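Local coordinates for copper-containing nitrite reductase (Hyphomicrobium denitrificans 1NES1, PDB 6TFO), which probably reduces nitrite to nitric oxide at its copper sites, using electrons delivered by a c-type cytochrome, at residues C[413-418]-C[429-434]; C[162-167]-C[204-209]. One frame throughout, in Å; residues are numbered along the deposited sequence.

Contact 1: residues C[413-418]-C[429-434]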
loop_
_atom_site.group_PDB
_atom_site.type_symbol
_atom_site.label_atom_id
_atom_site.label_comp_id
_atom_site.label_asym_id
_atom_site.label_seq_id
_atom_site.Cartn_x
_atom_site.Cartn_y
_atom_site.Cartn_z
ATOM N N ARG C 413 -16.812 -23.226 42.218
ATOM C CA ARG C 413 -16.993 -23.130 40.750
ATOM C C ARG C 413 -15.769 -23.783 40.100
ATOM O O ARG C 413 -14.661 -23.231 40.228
ATOM C CB ARG C 413 -17.170 -21.670 40.336
ATOM C CG ARG C 413 -16.905 -21.415 38.859
ATOM C CD ARG C 413 -17.292 -20.015 38.453
ATOM N NE ARG C 413 -18.727 -19.989 38.239
ATOM C CZ ARG C 413 -19.563 -19.112 38.772
ATOM N NH1 ARG C 413 -20.855 -19.196 38.494
ATOM N NH2 ARG C 413 -19.106 -18.151 39.563
ATOM N N TYR C 414 -15.942 -24.961 39.504
ATOM C CA TYR C 414 -14.850 -25.683 38.813
ATOM C C TYR C 414 -14.917 -25.279 37.339
ATOM O O TYR C 414 -16.034 -25.161 36.780
ATOM C CB TYR C 414 -14.961 -27.182 39.089
ATOM C CG TYR C 414 -14.755 -27.572 40.535
ATOM C CD1 TYR C 414 -13.481 -27.799 41.049
ATOM C CD2 TYR C 414 -15.835 -27.735 41.394
ATOM C CE1 TYR C 414 -13.293 -28.176 42.373
ATOM C CE2 TYR C 414 -15.663 -28.119 42.714
ATOM C CZ TYR C 414 -14.386 -28.350 43.205
ATOM O OH TYR C 414 -14.197 -28.735 44.505
ATOM N N VAL C 415 -13.763 -25.023 36.727
ATOM C CA VAL C 415 -13.721 -24.373 35.390
ATOM C C VAL C 415 -13.121 -25.327 34.367
ATOM O O VAL C 415 -11.930 -25.619 34.487
ATOM C CB VAL C 415 -12.950 -23.047 35.434
ATOM C CG1 VAL C 415 -12.911 -22.392 34.066
ATOM C CG2 VAL C 415 -13.554 -22.096 36.454
ATOM N N LEU C 416 -13.927 -25.712 33.375
ATOM C CA LEU C 416 -13.506 -26.500 32.189
ATOM C C LEU C 416 -12.742 -25.586 31.222
ATOM O O LEU C 416 -13.288 -24.530 30.862
ATOM C CB LEU C 416 -14.750 -27.059 31.489
ATOM C CG LEU C 416 -15.469 -28.234 32.154
ATOM C CD1 LEU C 416 -16.146 -27.809 33.456
ATOM C CD2 LEU C 416 -16.498 -28.814 31.192
ATOM N N VAL C 417 -11.544 -25.989 30.795
ATOM C CA VAL C 417 -10.687 -25.221 29.844
ATOM C C VAL C 417 -9.995 -26.182 28.879
ATOM O O VAL C 417 -9.792 -27.370 29.236
ATOM C CB VAL C 417 -9.630 -24.363 30.569
ATOM C CG1 VAL C 417 -10.271 -23.403 31.564
ATOM C CG2 VAL C 417 -8.554 -25.208 31.243
ATOM N N ASP C 418 -9.626 -25.666 27.707
ATOM C CA ASP C 418 -8.492 -26.178 26.895
ATOM C C ASP C 418 -7.268 -25.443 27.439
ATOM O O ASP C 418 -7.329 -24.231 27.509
ATOM C CB ASP C 418 -8.782 -25.950 25.420
ATOM C CG ASP C 418 -7.736 -26.469 24.465
ATOM O OD1 ASP C 418 -6.578 -26.696 24.921
ATOM O OD2 ASP C 418 -8.095 -26.642 23.264
ATOM N N VAL C 429 -14.419 -21.557 27.655
ATOM C CA VAL C 429 -14.435 -21.691 29.140
ATOM C C VAL C 429 -15.838 -22.172 29.544
ATOM O O VAL C 429 -16.816 -21.794 28.865
ATOM C CB VAL C 429 -14.027 -20.366 29.803
ATOM C CG1 VAL C 429 -15.063 -19.290 29.545
ATOM C CG2 VAL C 429 -13.789 -20.502 31.291
ATOM N N GLY C 430 -15.913 -23.055 30.543
ATOM C CA GLY C 430 -17.173 -23.585 31.101
ATOM C C GLY C 430 -17.103 -23.632 32.616
ATOM O O GLY C 430 -15.976 -23.704 33.185
ATOM N N PHE C 431 -18.268 -23.595 33.254
ATOM C CA PHE C 431 -18.411 -23.675 34.728
ATOM C C PHE C 431 -19.128 -24.971 35.138
ATOM O O PHE C 431 -20.157 -25.372 34.528
ATOM C CB PHE C 431 -19.127 -22.432 35.231
ATOM C CG PHE C 431 -18.362 -21.154 35.039
ATOM C CD1 PHE C 431 -16.975 -21.154 35.021
ATOM C CD2 PHE C 431 -19.032 -19.945 34.914
ATOM C CE1 PHE C 431 -16.269 -19.971 34.864
ATOM C CE2 PHE C 431 -18.327 -18.762 34.767
ATOM C CZ PHE C 431 -16.950 -18.773 34.743
ATOM N N LEU C 432 -18.545 -25.636 36.133
ATOM C CA LEU C 432 -19.190 -26.687 36.960
ATOM C C LEU C 432 -19.418 -26.079 38.343
ATOM O O LEU C 432 -18.407 -25.896 39.091
ATOM C CB LEU C 432 -18.279 -27.916 37.025
ATOM C CG LEU C 432 -18.674 -28.994 38.032
ATOM C CD1 LEU C 432 -20.122 -29.428 37.850
ATOM C CD2 LEU C 432 -17.753 -30.187 37.892
ATOM N N ASN C 433 -20.680 -25.738 38.629
ATOM C CA ASN C 433 -21.099 -25.039 39.866
ATOM C C ASN C 433 -21.474 -26.096 40.913
ATOM O O ASN C 433 -22.304 -26.983 40.599
ATOM C CB ASN C 433 -22.226 -24.053 39.568
ATOM C CG ASN C 433 -21.804 -22.993 38.570
ATOM O OD1 ASN C 433 -20.786 -22.336 38.752
ATOM N ND2 ASN C 433 -22.574 -22.818 37.510
ATOM N N VAL C 434 -20.843 -26.023 42.088
ATOM C CA VAL C 434 -20.976 -27.001 43.203
ATOM C C VAL C 434 -21.011 -26.209 44.518
ATOM O O VAL C 434 -19.923 -25.802 44.985
ATOM C CB VAL C 434 -19.806 -28.002 43.190
ATOM C CG1 VAL C 434 -19.998 -29.114 44.214
ATOM C CG2 VAL C 434 -19.571 -28.600 41.813
HETATM O O HOH W 1 -22.426 -20.619 36.044
#

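Contact 2: residues C[162-167]-C[204-209]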
loop_
_atom_site.group_PDB
_atom_site.type_symbol
_atom_site.label_atom_id
_atom_site.label_comp_id
_atom_site.label_asym_id
_atom_site.label_seq_id
_atom_site.Cartn_x
_atom_site.Cartn_y
_atom_site.Cartn_z
ATOM N N ARG C 162 -29.363 -55.458 30.000
ATOM C CA ARG C 162 -30.392 -55.931 29.040
ATOM C C ARG C 162 -29.651 -56.623 27.901
ATOM O O ARG C 162 -28.405 -56.454 27.813
ATOM C CB ARG C 162 -31.286 -54.802 28.512
ATOM C CG ARG C 162 -30.591 -53.796 27.601
ATOM C CD ARG C 162 -31.494 -53.123 26.548
ATOM N NE ARG C 162 -30.879 -52.011 25.792
ATOM C CZ ARG C 162 -30.082 -52.135 24.712
ATOM N NH1 ARG C 162 -29.789 -53.325 24.206
ATOM N NH2 ARG C 162 -29.570 -51.061 24.144
ATOM N N GLN C 163 -30.376 -57.389 27.082
ATOM C CA GLN C 163 -29.779 -58.087 25.915
ATOM C C GLN C 163 -29.545 -57.058 24.801
ATOM O O GLN C 163 -30.313 -56.063 24.737
ATOM C CB GLN C 163 -30.672 -59.241 25.441
ATOM C CG GLN C 163 -30.033 -60.624 25.530
ATOM C CD GLN C 163 -29.931 -61.126 26.947
ATOM O OE1 GLN C 163 -28.970 -60.828 27.656
ATOM N NE2 GLN C 163 -30.933 -61.885 27.362
ATOM N N ALA C 164 -28.539 -57.308 23.955
ATOM C CA ALA C 164 -28.379 -56.658 22.638
ATOM C C ALA C 164 -29.748 -56.648 21.954
ATOM O O ALA C 164 -30.534 -57.586 22.189
ATOM C CB ALA C 164 -27.351 -57.392 21.811
ATOM N N LYS C 165 -30.044 -55.615 21.166
ATOM C CA LYS C 165 -31.332 -55.495 20.429
ATOM C C LYS C 165 -31.169 -54.515 19.261
ATOM O O LYS C 165 -30.094 -53.885 19.135
ATOM C CB LYS C 165 -32.458 -55.051 21.369
ATOM C CG LYS C 165 -32.333 -53.623 21.864
ATOM C CD LYS C 165 -33.147 -53.290 23.079
ATOM C CE LYS C 165 -33.489 -51.815 23.131
ATOM N NZ LYS C 165 -34.780 -51.564 23.810
ATOM N N THR C 166 -32.214 -54.401 18.445
ATOM C CA THR C 166 -32.338 -53.384 17.378
ATOM C C THR C 166 -32.790 -52.067 18.017
ATOM O O THR C 166 -33.822 -52.082 18.703
ATOM C CB THR C 166 -33.285 -53.865 16.279
ATOM O OG1 THR C 166 -32.601 -54.903 15.581
ATOM C CG2 THR C 166 -33.681 -52.766 15.317
ATOM N N VAL C 167 -32.025 -50.989 17.801
ATOM C CA VAL C 167 -32.288 -49.604 18.306
ATOM C C VAL C 167 -32.469 -48.666 17.099
ATOM O O VAL C 167 -31.525 -48.531 16.295
ATOM C CB VAL C 167 -31.145 -49.113 19.220
ATOM C CG1 VAL C 167 -31.421 -47.737 19.801
ATOM C CG2 VAL C 167 -30.860 -50.083 20.336
ATOM N N VAL C 204 -22.952 -52.518 23.204
ATOM C CA VAL C 204 -22.214 -53.330 22.191
ATOM C C VAL C 204 -23.112 -54.509 21.802
ATOM O O VAL C 204 -23.886 -54.998 22.678
ATOM C CB VAL C 204 -20.820 -53.787 22.661
ATOM C CG1 VAL C 204 -20.865 -54.713 23.880
ATOM C CG2 VAL C 204 -20.035 -54.411 21.510
ATOM N N GLY C 205 -23.045 -54.924 20.535
ATOM C CA GLY C 205 -23.907 -55.986 19.979
ATOM C C GLY C 205 -25.210 -55.453 19.413
ATOM O O GLY C 205 -25.766 -56.131 18.533
ATOM N N ASP C 206 -25.683 -54.286 19.865
ATOM C CA ASP C 206 -26.920 -53.652 19.336
ATOM C C ASP C 206 -26.831 -53.504 17.810
ATOM O O ASP C 206 -25.714 -53.340 17.277
ATOM C CB ASP C 206 -27.193 -52.295 19.979
ATOM C CG ASP C 206 -27.802 -52.387 21.362
ATOM O OD1 ASP C 206 -28.189 -53.487 21.730
ATOM O OD2 ASP C 206 -27.884 -51.348 22.052
ATOM N N THR C 207 -27.981 -53.602 17.142
ATOM C CA THR C 207 -28.168 -53.257 15.709
ATOM C C THR C 207 -28.839 -51.875 15.655
ATOM O O THR C 207 -29.947 -51.727 16.215
ATOM C CB THR C 207 -28.919 -54.388 14.988
ATOM O OG1 THR C 207 -27.970 -55.438 14.802
ATOM C CG2 THR C 207 -29.479 -53.999 13.637
ATOM N N VAL C 208 -28.163 -50.891 15.058
ATOM C CA VAL C 208 -28.628 -49.471 14.983
ATOM C C VAL C 208 -29.306 -49.278 13.626
ATOM O O VAL C 208 -28.647 -49.552 12.577
ATOM C CB VAL C 208 -27.478 -48.468 15.211
ATOM C CG1 VAL C 208 -27.905 -47.040 14.924
ATOM C CG2 VAL C 208 -26.903 -48.577 16.623
ATOM N N GLU C 209 -30.596 -48.929 13.671
ATOM C CA GLU C 209 -31.436 -48.542 12.511
ATOM C C GLU C 209 -31.479 -47.017 12.494
ATOM O O GLU C 209 -32.297 -46.424 13.243
ATOM C CB GLU C 209 -32.841 -49.132 12.621
ATOM C CG GLU C 209 -33.787 -48.713 11.509
ATOM C CD GLU C 209 -35.221 -49.148 11.756
ATOM O OE1 GLU C 209 -36.141 -48.338 11.564
ATOM O OE2 GLU C 209 -35.411 -50.298 12.176
#

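Contact 1: residues C[413-418]-C[429-434]
R413 lays its aliphatic chain over the ring of F431, with CD 3.6 Å from the ring centroid and only 9° off the normal. A bend at chi3 (-81°) brings NE over the same face, nearer the rim. CZ then lies 4.4 Å from the F431 centroid, an off-centre cation-pi contact in which the guanidinium is well tilted against the ring. At this end of the antiparallel hairpin the contact is looser and holds a water. R413 and N433 run side by side here, and the water accepts from both N433 ND2, at 2.6 Å, and R413 NH1, at 3.2 Å. Further along the same face the packing tightens: V415 puts CG2 at the edge of the F431 ring, while its CG1 meets V429 CG2 at 3.5 Å, closer than an ordinary carbon contact. T339 of helix 337-341 packs on F431 and V429.

On the opposite face Y414, L416 and L432 are all buried: the CB atoms of Y414 and L432 stand 4.0 Å apart, and L416 CD1 lies against L432 CB. The edge of the Y414 ring meets V434 CG2, and its hydroxyl is hydrogen-bonded to R410 O. G231 of a second subunit also packs on Y414. Between the faces, Y414 and L432 exchange two backbone bonds, the one from L432 N to Y414 O being 2.6 Å long and nearly straight at 174°; L416 and G430 form the next such pair.

The hairpin belongs to the third cupredoxin-like domain, and H419, a copper ligand, follows directly on strand 412-418. The chemistry is thus divided by face: apolar side chains pack on the face of Y414, L416 and L432, whereas the positive charge of R413 is kept at the watered end of the other, where the F431 ring face and the water bound by NH1 probably help to stabilise it.

Contact 2: residues C[162-167]-C[204-209]
D206 meets R162 tip to tip, its carboxylate gripped end-on by both terminal guanidinium nitrogens. NH2 of R162 lies 2.7 Å from D206 OD2, and NH1 of R162 lies 3.0 Å from D206 OD1 on the syn lone pair of that oxygen. The two flat groups are nearly coplanar, 15° apart, which lets both N-H groups point straight at the oxygens. OD1 of D206 takes a second donor on its anti side, K165 N at 2.9 Å, and OD2 is also reached by R203 N. NH1 of R162 bonds Q163 O as well, so Q163 O and D206 together hold the guanidinium's rotation. An alanine at R162 would probably leave the D206 carboxylate without its charged mate, with the backbone N-H groups of K165 and R203 still holding it, but freer to turn.

V167 comes next, crossing the aspartate with CG2 3.7 Å from D206 OD2. With CG2 beside its backbone N and anti to the carbonyl carbon, this methyl is the branch that meets the carboxylate. V167 also carries the parallel ladder: its N bonds T207 O at 2.7 Å, and its O accepts from E209 N at 2.8 Å. T207 completes the trio, its N donating to K165 O while its CB and CG2 both lie 3.8 Å from T166 OG1.

Here two strands of a cupredoxin-type sheet start side by side. P448 of a third subunit packs on T166 and E209. Strand 207-214 is flanked by strand 166-181 and, antiparallel to it, strand 246-252, whose K252 and F251 touch T207 and V208.

The two contacts lie in different sheets of the chain, about 35 Å apart between centres, and share no strand. Contact 1 is mostly buried and joins the two strands of an antiparallel hairpin; its side chains sort into an apolar face and one with a hydrated end, and a copper ligand follows closely in the chain. Contact 2 is at the surface, away from the metal sites, and pairs two parallel strand starts that are distant in sequence. Arginine behaves differently in each: R413 leans on an aromatic ring and shares a water, whereas R162 is locked to a carboxylate. Each also touches another subunit of the assembly, through Y414 in contact 1 and through T166 and E209 in contact 2.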